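Local coordinates for protein alpha-fucosidase GH29 (Fusarium graminearum, PDB 4PSR) that hydrolyses alpha-L-fucosides as a family 29 glycoside hydrolase and probably releases alpha-1,6-linked core fucose from the N-glycans of glycoproteins, at residues A[244-247]-A[248-251]; A[204-207]-A[208-212]; A[9-12]-A[13-16]; A[191-195]-A[196-200]. One frame throughout, in Å; residues are numbered along the deposited sequence.

Contact 1 (A[244-247]-A[248-251]). With MAN (alpha-D-mannopyranose), chain D.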
loop_
_atom_site.group_PDB
_atom_site.type_symbol
_atom_site.label_atom_id
_atom_site.label_comp_id
_atom_site.label_asym_id
_atom_site.label_seq_id
_atom_site.Cartn_x
_atom_site.Cartn_y
_atom_site.Cartn_z
ATOM N N VAL A 244 3.783 -0.398 21.639
ATOM C CA VAL A 244 5.180 -0.069 21.920
ATOM C C VAL A 244 5.208 1.203 22.767
ATOM O O VAL A 244 4.432 2.126 22.562
ATOM C CB VAL A 244 6.001 0.147 20.596
ATOM C CG1 VAL A 244 7.418 0.627 20.896
ATOM C CG2 VAL A 244 6.011 -1.120 19.753
ATOM N N ASP A 245 6.095 1.240 23.745
ATOM C CA ASP A 245 6.255 2.447 24.527
ATOM C C ASP A 245 6.309 3.724 23.661
ATOM O O ASP A 245 7.056 3.810 22.664
ATOM C CB ASP A 245 7.518 2.322 25.365
ATOM C CG ASP A 245 7.758 3.537 26.198
ATOM O OD1 ASP A 245 7.026 3.692 27.198
ATOM O OD2 ASP A 245 8.641 4.332 25.819
ATOM N N GLU A 246 5.544 4.744 24.032
ATOM C CA GLU A 246 5.427 5.951 23.261
ATOM C C GLU A 246 6.752 6.664 23.035
ATOM O O GLU A 246 7.023 7.139 21.936
ATOM C CB GLU A 246 4.423 6.920 23.922
ATOM C CG GLU A 246 4.153 8.164 23.107
ATOM C CD GLU A 246 3.454 9.263 23.873
ATOM O OE1 GLU A 246 2.644 9.961 23.250
ATOM O OE2 GLU A 246 3.736 9.446 25.076
ATOM N N GLN A 247 7.576 6.722 24.079
ATOM C CA GLN A 247 8.878 7.357 24.002
ATOM C C GLN A 247 9.740 6.687 22.922
ATOM O O GLN A 247 10.425 7.353 22.148
ATOM C CB GLN A 247 9.580 7.304 25.370
ATOM C CG GLN A 247 10.944 7.933 25.393
ATOM C CD GLN A 247 11.459 8.232 26.802
ATOM O OE1 GLN A 247 10.901 7.775 27.802
ATOM N NE2 GLN A 247 12.532 9.005 26.878
ATOM N N LYS A 248 9.687 5.363 22.881
ATOM C CA LYS A 248 10.481 4.593 21.923
ATOM C C LYS A 248 9.976 4.807 20.488
ATOM O O LYS A 248 10.777 4.912 19.536
ATOM C CB LYS A 248 10.544 3.121 22.303
ATOM C CG LYS A 248 11.376 2.866 23.604
ATOM C CD LYS A 248 12.801 3.214 23.381
ATOM C CE LYS A 248 13.642 3.096 24.615
ATOM N NZ LYS A 248 13.760 4.398 25.271
ATOM N N ARG A 249 8.663 4.895 20.314
ATOM C CA ARG A 249 8.118 5.264 18.999
ATOM C C ARG A 249 8.607 6.611 18.532
ATOM O O ARG A 249 9.044 6.767 17.398
ATOM C CB ARG A 249 6.595 5.218 19.052
ATOM C CG ARG A 249 6.043 3.826 19.063
ATOM C CD ARG A 249 4.543 3.823 19.118
ATOM N NE ARG A 249 3.975 3.912 20.465
ATOM C CZ ARG A 249 3.008 4.746 20.834
ATOM N NH1 ARG A 249 2.553 5.703 20.052
ATOM N NH2 ARG A 249 2.518 4.648 22.065
ATOM N N LEU A 250 8.588 7.593 19.423
ATOM C CA LEU A 250 9.025 8.929 19.094
ATOM C C LEU A 250 10.530 8.977 18.821
ATOM O O LEU A 250 10.975 9.727 17.950
ATOM C CB LEU A 250 8.668 9.912 20.222
ATOM C CG LEU A 250 7.188 10.266 20.269
ATOM C CD1 LEU A 250 6.894 11.004 21.571
ATOM C CD2 LEU A 250 6.850 11.147 19.078
ATOM N N GLU A 251 11.306 8.174 19.555
ATOM C CA GLU A 251 12.749 8.136 19.335
ATOM C C GLU A 251 13.067 7.517 17.951
ATOM O O GLU A 251 13.973 7.969 17.263
ATOM C CB GLU A 251 13.424 7.365 20.474
ATOM C CG GLU A 251 13.494 8.200 21.766
ATOM C CD GLU A 251 13.856 7.415 23.005
ATOM O OE1 GLU A 251 14.056 6.198 22.930
ATOM O OE2 GLU A 251 13.932 8.045 24.087
HETATM C C1 MAN D . 2.103 6.767 27.454
HETATM C C2 MAN D . 3.245 7.377 28.271
HETATM C C3 MAN D . 2.695 8.557 29.092
HETATM C C4 MAN D . 1.997 9.580 28.157
HETATM C C5 MAN D . 0.879 8.852 27.360
HETATM C C6 MAN D . 0.188 9.711 26.295
HETATM O O2 MAN D . 4.220 7.908 27.395
HETATM O O3 MAN D . 3.705 9.164 29.871
HETATM O O4 MAN D . 1.430 10.632 28.921
HETATM O O5 MAN D . 1.455 7.707 26.652
HETATM O O6 MAN D . -0.743 8.875 25.568
HETATM O O HOH W 1 11.426 4.727 26.791
HETATM O O HOH W 2 12.197 10.579 24.623
#

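Contact 2 (A[204-207]-A[208-212])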
loop_
_atom_site.group_PDB
_atom_site.type_symbol
_atom_site.label_atom_id
_atom_site.label_comp_id
_atom_site.label_asym_id
_atom_site.label_seq_id
_atom_site.Cartn_x
_atom_site.Cartn_y
_atom_site.Cartn_z
ATOM N N ASP A 204 10.782 -2.987 24.688
ATOM C CA ASP A 204 10.554 -1.684 24.070
ATOM C C ASP A 204 11.873 -1.103 23.551
ATOM O O ASP A 204 11.959 -0.537 22.461
ATOM C CB ASP A 204 9.846 -0.716 25.046
ATOM C CG ASP A 204 8.358 -1.018 25.217
ATOM O OD1 ASP A 204 7.681 -1.304 24.206
ATOM O OD2 ASP A 204 7.880 -0.955 26.384
ATOM N N GLN A 205 12.927 -1.236 24.338
ATOM C CA GLN A 205 14.229 -0.785 23.907
ATOM C C GLN A 205 14.715 -1.566 22.679
ATOM O O GLN A 205 15.293 -0.952 21.763
ATOM C CB GLN A 205 15.252 -0.903 25.066
ATOM C CG GLN A 205 16.646 -0.429 24.700
ATOM C CD GLN A 205 16.705 1.085 24.540
ATOM O OE1 GLN A 205 16.361 1.822 25.467
ATOM N NE2 GLN A 205 17.148 1.562 23.386
ATOM N N LEU A 206 14.512 -2.871 22.674
ATOM C CA LEU A 206 14.913 -3.736 21.572
ATOM C C LEU A 206 14.133 -3.383 20.310
ATOM O O LEU A 206 14.701 -3.448 19.195
ATOM C CB LEU A 206 14.743 -5.210 21.964
ATOM C CG LEU A 206 15.158 -6.237 20.916
ATOM C CD1 LEU A 206 16.654 -6.131 20.609
ATOM C CD2 LEU A 206 14.833 -7.647 21.387
ATOM N N TRP A 207 12.874 -2.974 20.431
ATOM C CA TRP A 207 12.091 -2.575 19.248
ATOM C C TRP A 207 12.791 -1.438 18.527
ATOM O O TRP A 207 12.973 -1.456 17.297
ATOM C CB TRP A 207 10.678 -2.162 19.677
ATOM C CG TRP A 207 9.812 -1.677 18.534
ATOM C CD1 TRP A 207 8.991 -2.432 17.744
ATOM C CD2 TRP A 207 9.689 -0.326 18.082
ATOM N NE1 TRP A 207 8.378 -1.620 16.800
ATOM C CE2 TRP A 207 8.797 -0.333 16.970
ATOM C CE3 TRP A 207 10.257 0.885 18.485
ATOM C CZ2 TRP A 207 8.434 0.841 16.298
ATOM C CZ3 TRP A 207 9.911 2.043 17.807
ATOM C CH2 TRP A 207 9.004 2.012 16.713
ATOM N N PHE A 208 13.197 -0.436 19.300
ATOM C CA PHE A 208 13.934 0.701 18.784
ATOM C C PHE A 208 15.326 0.313 18.278
ATOM O O PHE A 208 15.720 0.699 17.163
ATOM C CB PHE A 208 14.075 1.821 19.828
ATOM C CG PHE A 208 15.025 2.896 19.409
ATOM C CD1 PHE A 208 14.596 3.950 18.627
ATOM C CD2 PHE A 208 16.358 2.845 19.755
ATOM C CE1 PHE A 208 15.482 4.937 18.204
ATOM C CE2 PHE A 208 17.228 3.824 19.333
ATOM C CZ PHE A 208 16.781 4.872 18.554
ATOM N N ASP A 209 16.052 -0.477 19.066
ATOM C CA ASP A 209 17.429 -0.827 18.703
ATOM C C ASP A 209 17.454 -1.623 17.391
ATOM O O ASP A 209 18.365 -1.474 16.579
ATOM C CB ASP A 209 18.112 -1.641 19.799
ATOM C CG ASP A 209 18.442 -0.817 21.040
ATOM O OD1 ASP A 209 18.441 0.419 20.963
ATOM O OD2 ASP A 209 18.744 -1.444 22.074
ATOM N N LYS A 210 16.463 -2.490 17.178
ATOM C CA LYS A 210 16.356 -3.233 15.923
ATOM C C LYS A 210 16.169 -2.276 14.740
ATOM O O LYS A 210 16.859 -2.380 13.696
ATOM C CB LYS A 210 15.215 -4.245 15.998
ATOM C CG LYS A 210 15.546 -5.498 16.781
ATOM C CD LYS A 210 14.290 -6.322 17.070
ATOM C CE LYS A 210 14.624 -7.700 17.614
ATOM N NZ LYS A 210 13.370 -8.494 17.738
ATOM N N HIS A 211 15.212 -1.351 14.851
ATOM C CA HIS A 211 15.034 -0.344 13.808
ATOM C C HIS A 211 16.303 0.458 13.536
ATOM O O HIS A 211 16.691 0.639 12.387
ATOM C CB HIS A 211 13.970 0.677 14.194
ATOM C CG HIS A 211 12.577 0.345 13.788
ATOM N ND1 HIS A 211 12.267 -0.155 12.540
ATOM C CD2 HIS A 211 11.400 0.520 14.435
ATOM C CE1 HIS A 211 10.956 -0.264 12.434
ATOM N NE2 HIS A 211 10.402 0.141 13.570
ATOM N N ARG A 212 16.934 0.946 14.594
ATOM C CA ARG A 212 18.118 1.787 14.473
ATOM C C ARG A 212 19.262 1.065 13.756
ATOM O O ARG A 212 19.903 1.615 12.853
ATOM C CB ARG A 212 18.574 2.250 15.860
ATOM C CG ARG A 212 19.978 2.842 15.870
ATOM C CD ARG A 212 20.267 3.663 17.111
ATOM N NE ARG A 212 20.144 2.843 18.305
ATOM C CZ ARG A 212 20.465 3.234 19.531
ATOM N NH1 ARG A 212 20.302 2.397 20.542
ATOM N NH2 ARG A 212 20.932 4.455 19.745
#

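Contact 3 (A[9-12]-A[13-16]). With NA (sodium ion), chain J.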
loop_
_atom_site.group_PDB
_atom_site.type_symbol
_atom_site.label_atom_id
_atom_site.label_comp_id
_atom_site.label_asym_id
_atom_site.label_seq_id
_atom_site.Cartn_x
_atom_site.Cartn_y
_atom_site.Cartn_z
ATOM N N ALA A 9 12.373 13.942 19.680
ATOM C CA ALA A 9 11.428 12.875 19.955
ATOM C C ALA A 9 10.141 13.398 20.616
ATOM O O ALA A 9 9.823 13.067 21.768
ATOM C CB ALA A 9 12.071 11.814 20.806
ATOM N N THR A 10 9.398 14.202 19.851
ATOM C CA THR A 10 8.072 14.689 20.230
ATOM C C THR A 10 7.130 14.641 19.031
ATOM O O THR A 10 7.568 14.629 17.867
ATOM C CB THR A 10 8.099 16.162 20.693
ATOM O OG1 THR A 10 8.399 17.016 19.580
ATOM C CG2 THR A 10 9.142 16.381 21.776
ATOM N N TRP A 11 5.829 14.624 19.286
ATOM C CA TRP A 11 4.871 14.587 18.174
ATOM C C TRP A 11 4.952 15.877 17.372
ATOM O O TRP A 11 4.946 15.867 16.146
ATOM C CB TRP A 11 3.449 14.341 18.670
ATOM C CG TRP A 11 3.283 12.985 19.262
ATOM C CD1 TRP A 11 2.982 12.682 20.567
ATOM C CD2 TRP A 11 3.453 11.728 18.596
ATOM N NE1 TRP A 11 2.947 11.316 20.745
ATOM C CE2 TRP A 11 3.229 10.710 19.547
ATOM C CE3 TRP A 11 3.755 11.364 17.283
ATOM C CZ2 TRP A 11 3.320 9.359 19.233
ATOM C CZ3 TRP A 11 3.845 10.024 16.979
ATOM C CH2 TRP A 11 3.623 9.039 17.942
ATOM N N GLU A 12 5.094 17.003 18.054
ATOM C CA GLU A 12 5.053 18.268 17.382
ATOM C C GLU A 12 6.276 18.463 16.466
ATOM O O GLU A 12 6.157 19.004 15.368
ATOM C CB GLU A 12 4.875 19.374 18.437
ATOM C CG GLU A 12 5.891 19.321 19.621
ATOM C CD GLU A 12 5.494 18.451 20.857
ATOM O OE1 GLU A 12 4.614 17.528 20.812
ATOM O OE2 GLU A 12 6.118 18.703 21.918
ATOM N N SER A 13 7.438 17.969 16.887
ATOM C CA SER A 13 8.647 18.055 16.063
ATOM C C SER A 13 8.572 17.117 14.835
ATOM O O SER A 13 8.809 17.536 13.706
ATOM C CB SER A 13 9.876 17.672 16.892
ATOM O OG SER A 13 11.057 17.757 16.108
ATOM N N THR A 14 8.211 15.863 15.097
ATOM C CA THR A 14 8.169 14.857 14.031
ATOM C C THR A 14 7.026 15.116 13.046
ATOM O O THR A 14 7.132 14.711 11.893
ATOM C CB THR A 14 8.130 13.427 14.588
ATOM O OG1 THR A 14 7.006 13.245 15.444
ATOM C CG2 THR A 14 9.413 13.075 15.362
ATOM N N ASP A 15 5.971 15.830 13.463
ATOM C CA ASP A 15 4.853 16.175 12.577
ATOM C C ASP A 15 5.356 16.938 11.360
ATOM O O ASP A 15 4.742 16.891 10.277
ATOM C CB ASP A 15 3.814 17.084 13.282
ATOM C CG ASP A 15 2.850 16.334 14.211
ATOM O OD1 ASP A 15 2.713 15.087 14.186
ATOM O OD2 ASP A 15 2.176 17.032 15.006
ATOM N N LYS A 16 6.447 17.679 11.508
ATOM C CA LYS A 16 6.927 18.505 10.412
ATOM C C LYS A 16 7.555 17.710 9.247
ATOM O O LYS A 16 7.789 18.248 8.169
ATOM C CB LYS A 16 7.900 19.565 10.927
ATOM C CG LYS A 16 7.234 20.512 11.934
ATOM C CD LYS A 16 8.096 21.731 12.258
ATOM C CE LYS A 16 8.081 22.761 11.129
ATOM N NZ LYS A 16 6.721 23.322 10.867
HETATM NA NA NA J . 4.086 16.456 7.988
HETATM O O HOH W 3 5.145 18.350 6.991
HETATM O O HOH W 4 3.219 15.679 5.786
HETATM O O HOH W 5 2.108 17.805 8.506
#

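Contact 4 (A[191-195]-A[196-200])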
loop_
_atom_site.group_PDB
_atom_site.type_symbol
_atom_site.label_atom_id
_atom_site.label_comp_id
_atom_site.label_asym_id
_atom_site.label_seq_id
_atom_site.Cartn_x
_atom_site.Cartn_y
_atom_site.Cartn_z
ATOM N N LEU A 191 16.733 -17.396 24.424
ATOM C CA LEU A 191 15.458 -17.833 23.902
ATOM C C LEU A 191 14.321 -16.864 24.246
ATOM O O LEU A 191 13.409 -16.665 23.442
ATOM C CB LEU A 191 15.137 -19.262 24.363
ATOM C CG LEU A 191 13.953 -19.941 23.660
ATOM C CD1 LEU A 191 14.121 -19.995 22.146
ATOM C CD2 LEU A 191 13.746 -21.336 24.246
ATOM N N GLN A 192 14.374 -16.240 25.413
ATOM C CA GLN A 192 13.405 -15.214 25.755
ATOM C C GLN A 192 13.391 -14.093 24.723
ATOM O O GLN A 192 12.333 -13.549 24.414
ATOM C CB GLN A 192 13.689 -14.623 27.120
ATOM C CG GLN A 192 13.393 -15.526 28.323
ATOM C CD GLN A 192 13.798 -14.867 29.631
ATOM O OE1 GLN A 192 14.398 -13.794 29.644
ATOM N NE2 GLN A 192 13.485 -15.519 30.740
ATOM N N LYS A 193 14.558 -13.738 24.206
ATOM C CA LYS A 193 14.628 -12.677 23.201
ATOM C C LYS A 193 13.882 -13.093 21.922
ATOM O O LYS A 193 13.129 -12.299 21.353
ATOM C CB LYS A 193 16.069 -12.305 22.872
ATOM C CG LYS A 193 16.192 -11.136 21.877
ATOM C CD LYS A 193 17.656 -10.780 21.590
ATOM C CE LYS A 193 18.362 -10.171 22.803
ATOM N NZ LYS A 193 19.795 -9.964 22.468
ATOM N N LEU A 194 14.073 -14.314 21.460
ATOM C CA LEU A 194 13.341 -14.803 20.284
ATOM C C LEU A 194 11.818 -14.737 20.490
ATOM O O LEU A 194 11.065 -14.272 19.615
ATOM C CB LEU A 194 13.752 -16.225 19.918
ATOM C CG LEU A 194 13.083 -16.777 18.654
ATOM C CD1 LEU A 194 13.638 -16.153 17.369
ATOM C CD2 LEU A 194 13.212 -18.297 18.626
ATOM N N LEU A 195 11.385 -15.208 21.659
ATOM C CA LEU A 195 9.980 -15.473 21.945
ATOM C C LEU A 195 9.256 -14.303 22.630
ATOM O O LEU A 195 8.105 -14.453 23.044
ATOM C CB LEU A 195 9.857 -16.753 22.789
ATOM C CG LEU A 195 10.414 -18.011 22.144
ATOM C CD1 LEU A 195 10.345 -19.217 23.064
ATOM C CD2 LEU A 195 9.666 -18.334 20.868
ATOM N N GLY A 196 9.907 -13.157 22.744
ATOM C CA GLY A 196 9.274 -11.965 23.285
ATOM C C GLY A 196 8.946 -12.065 24.768
ATOM O O GLY A 196 7.921 -11.518 25.194
ATOM N N GLN A 197 9.797 -12.744 25.542
ATOM C CA GLN A 197 9.587 -12.962 26.972
ATOM C C GLN A 197 10.519 -12.145 27.858
ATOM O O GLN A 197 10.574 -12.382 29.051
ATOM C CB GLN A 197 9.761 -14.448 27.292
ATOM C CG GLN A 197 8.675 -15.330 26.717
ATOM C CD GLN A 197 8.844 -16.793 27.068
ATOM O OE1 GLN A 197 9.570 -17.148 28.006
ATOM N NE2 GLN A 197 8.189 -17.649 26.309
ATOM N N LEU A 198 11.268 -11.205 27.301
ATOM C CA LEU A 198 12.129 -10.364 28.125
ATOM C C LEU A 198 11.262 -9.366 28.882
ATOM O O LEU A 198 10.103 -9.165 28.533
ATOM C CB LEU A 198 13.144 -9.601 27.260
ATOM C CG LEU A 198 14.157 -10.445 26.490
ATOM C CD1 LEU A 198 14.882 -9.576 25.476
ATOM C CD2 LEU A 198 15.137 -11.077 27.452
ATOM N N PRO A 199 11.823 -8.701 29.899
ATOM C CA PRO A 199 11.046 -7.640 30.548
ATOM C C PRO A 199 10.587 -6.596 29.542
ATOM O O PRO A 199 11.291 -6.308 28.559
ATOM C CB PRO A 199 12.048 -7.055 31.545
ATOM C CG PRO A 199 12.948 -8.231 31.886
ATOM C CD PRO A 199 13.120 -8.930 30.555
ATOM N N ARG A 200 9.420 -5.982 29.740
ATOM C CA ARG A 200 8.862 -5.074 28.729
ATOM C C ARG A 200 9.746 -3.855 28.455
ATOM O O ARG A 200 9.820 -3.408 27.314
ATOM C CB ARG A 200 7.418 -4.621 29.056
ATOM C CG ARG A 200 6.810 -3.703 27.974
ATOM C CD ARG A 200 5.288 -3.576 28.068
ATOM N NE ARG A 200 4.632 -4.871 27.893
ATOM C CZ ARG A 200 4.106 -5.318 26.752
ATOM N NH1 ARG A 200 3.562 -6.529 26.710
ATOM N NH2 ARG A 200 4.101 -4.565 25.668
HETATM O O HOH W 6 6.389 -16.160 24.551
#

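Contact 1 (A[244-247]-A[248-251])
Arg249 leaves the helix with CG opposite its carbonyl carbon (chi1 -74°) and bends at chi3 (-86°), which turns its guanidinium back to the carbonyl of Val244. Two nitrogens grip that one oxygen side-on. Arg249 NE to Val244 O is 2.8 Å and nearly straight, with the donor above the carbonyl plane. Arg249 NH2 to Val244 O is longer, 3.2 Å, and more bent. The oxygen lies in the guanidinium plane, and Glu246 CA sits over one guanidinium face, toward its rim. NH1 donates to Gly277 O, so all three nitrogens have acceptors. This is the N-terminal turn of helix 246-263 in the TIM barrel. Asp245 is its N-cap: Asp245 OD2 accepts from Lys248 N at 3.3 Å, on the anti side and somewhat out of the carboxylate plane. Lys248 NZ in turn forms a salt bridge to Glu251 OE1, one turn on, at 3.0 Å. A water joins Lys248 NZ to Asp245 OD2. Glu246 reaches outward in an extended chain. Its OE2 accepts from mannose O2 at 2.8 Å, and its OE1 accepts from Trp11 NE1.

Contact 2 (A[204-207]-A[208-212])
The backbone of 204-212 is one continuous run of helix, with i to i+4 bonds such as Lys210 N to Leu206 O at 2.8 Å, while those from Phe208 N and His211 N are weak. On one side Trp207 and His211 form a T-shaped pair. The edge of the imidazole points at the face of the indole, with the ring planes at 87° and the centroid of the indole six-membered ring 4.6 Å from that of His211. His211 CD2 stands over the rim of that face, and His211 NE2 comes within 3.4 Å of Trp207 CZ2. NE2 also has a weak bond to Asn225, and Phe252 stacks on the imidazole. Helix 200-218 is an outer helix of the TIM barrel, leading into strand 222-225, and these two rings lie on its inward side against that strand. Another side carries charge. Gln205 bends at chi2 (71°), which carries its amide back beside Asp209. Gln205 NE2 donates to Asp209 OD1 at 3.0 Å. In the conformer given here, one of two, Arg212 NH1 makes a salt bridge to the same oxygen, Asp209 OD1, at 2.7 Å. In that conformer the two donors come from opposite faces of the carboxylate. Leu206 packs across the aliphatic part of Lys210, its CG 3.7 Å from Lys210 CE. The ammonium beyond forms a salt bridge with Glu125.

Contact 3 (A[9-12]-A[13-16])
The indole of Trp11 and the hydroxyl of Thr14 meet loosely and at a slant, with Trp11 CE3 4.2 Å from Thr14 OG1. Arg279 makes a cation-pi contact with the indole. The side chain also packs on Arg249 and Leu250 of helix 246-263. The firmer bonds involve Thr10 and Thr14. Thr10 OG1 sits between its own backbone N and carbonyl carbon (chi1 68°), from where it can face the first turn. It accepts from Ser13 N at 3.0 Å, with an N-H...O angle of 155°. Thr10 O takes two donors from one residue: Thr14 N at 3.1 Å and Thr14 OG1 at 2.8 Å. They approach from opposite faces of the carbonyl plane. The hydroxyl of Thr14 is thereby folded back onto the backbone of its own helix. Ser13 OG turns away to accept from Glu8 N. Further along, Asp15 O binds a sodium ion at 2.4 Å. Three waters and the carbonyl oxygens of His17 and Thr281 complete its shell, and one of those waters gives a weak bond to Lys16 O. The arrangement is that of a short helix with a threonine N-cap at its start, followed closely by a backbone sodium site.

Contact 4 (A[191-195]-A[196-200])
Leu198 folds over Gln192 and Lys193 at the helix end, and its side chain can be followed from CB outward. CB carries CG opposite the carbonyl carbon (chi1 -64°), which directs the branch toward the last helical turn. CG lies 4.0 Å from Lys193 CA, close to the backbone. From there the two methyls part. CD1 rests 3.9 Å from Lys193 CA and also touches the CB of that residue. CD2 goes to Gln192, 3.8 Å from Gln192 CB and 3.6 Å from Gln192 OE1. Lys193 runs on past the leucine to Glu139, with which its ammonium forms a salt bridge, and to the carbonyl of Val137. The chain turns off here through a Schellman motif that ends helix 189-195. Gly196 leaves the helix with positive phi (68°), a conformation that favours glycine. Gln197 N then donates to Gln192 O at 2.9 Å, almost straight at 170°. This is the 6-to-1 bond of the motif. The side chains of the same two residues cross at about a right angle, with Gln197 CB 3.9 Å from Gln192 CG. Gln197 next runs beside Leu195, pointing the same way. Its amide is held from both ends: OE1 accepts from Thr186 N, and NE2 donates to Pro184 O. NE2 also donates to a water at 2.9 Å. Gln192 NE2 donates to Thr186 O, so both glutamines tie the helix end to the 184-186 loop. Leu198 N donates to Glu203 at the start of helix 200-218.

How the contacts relate
Contact 2 is the most buried of the four, contacts 1 and 4 are partly buried, and contact 3 lies at the surface. Contacts 1 and 3 are both helix starts, capped by an aspartate and a threonine respectively. Contact 4 is a helix end, and contact 2 is the middle of a helix. Contact 1 touches two others: Asp245 N meets Asp204 of contact 2, and Leu250 packs on Trp11 and Ala9 of contact 3. Contact 4 leads along the chain into contact 2, and Lys193 packs on Leu206. Aromatic packing marks the inward side of contact 2 and polar bonds another side. A mannose meets contact 1 and a sodium ion contact 3, while backbone bonding and leucine packing mark contact 4.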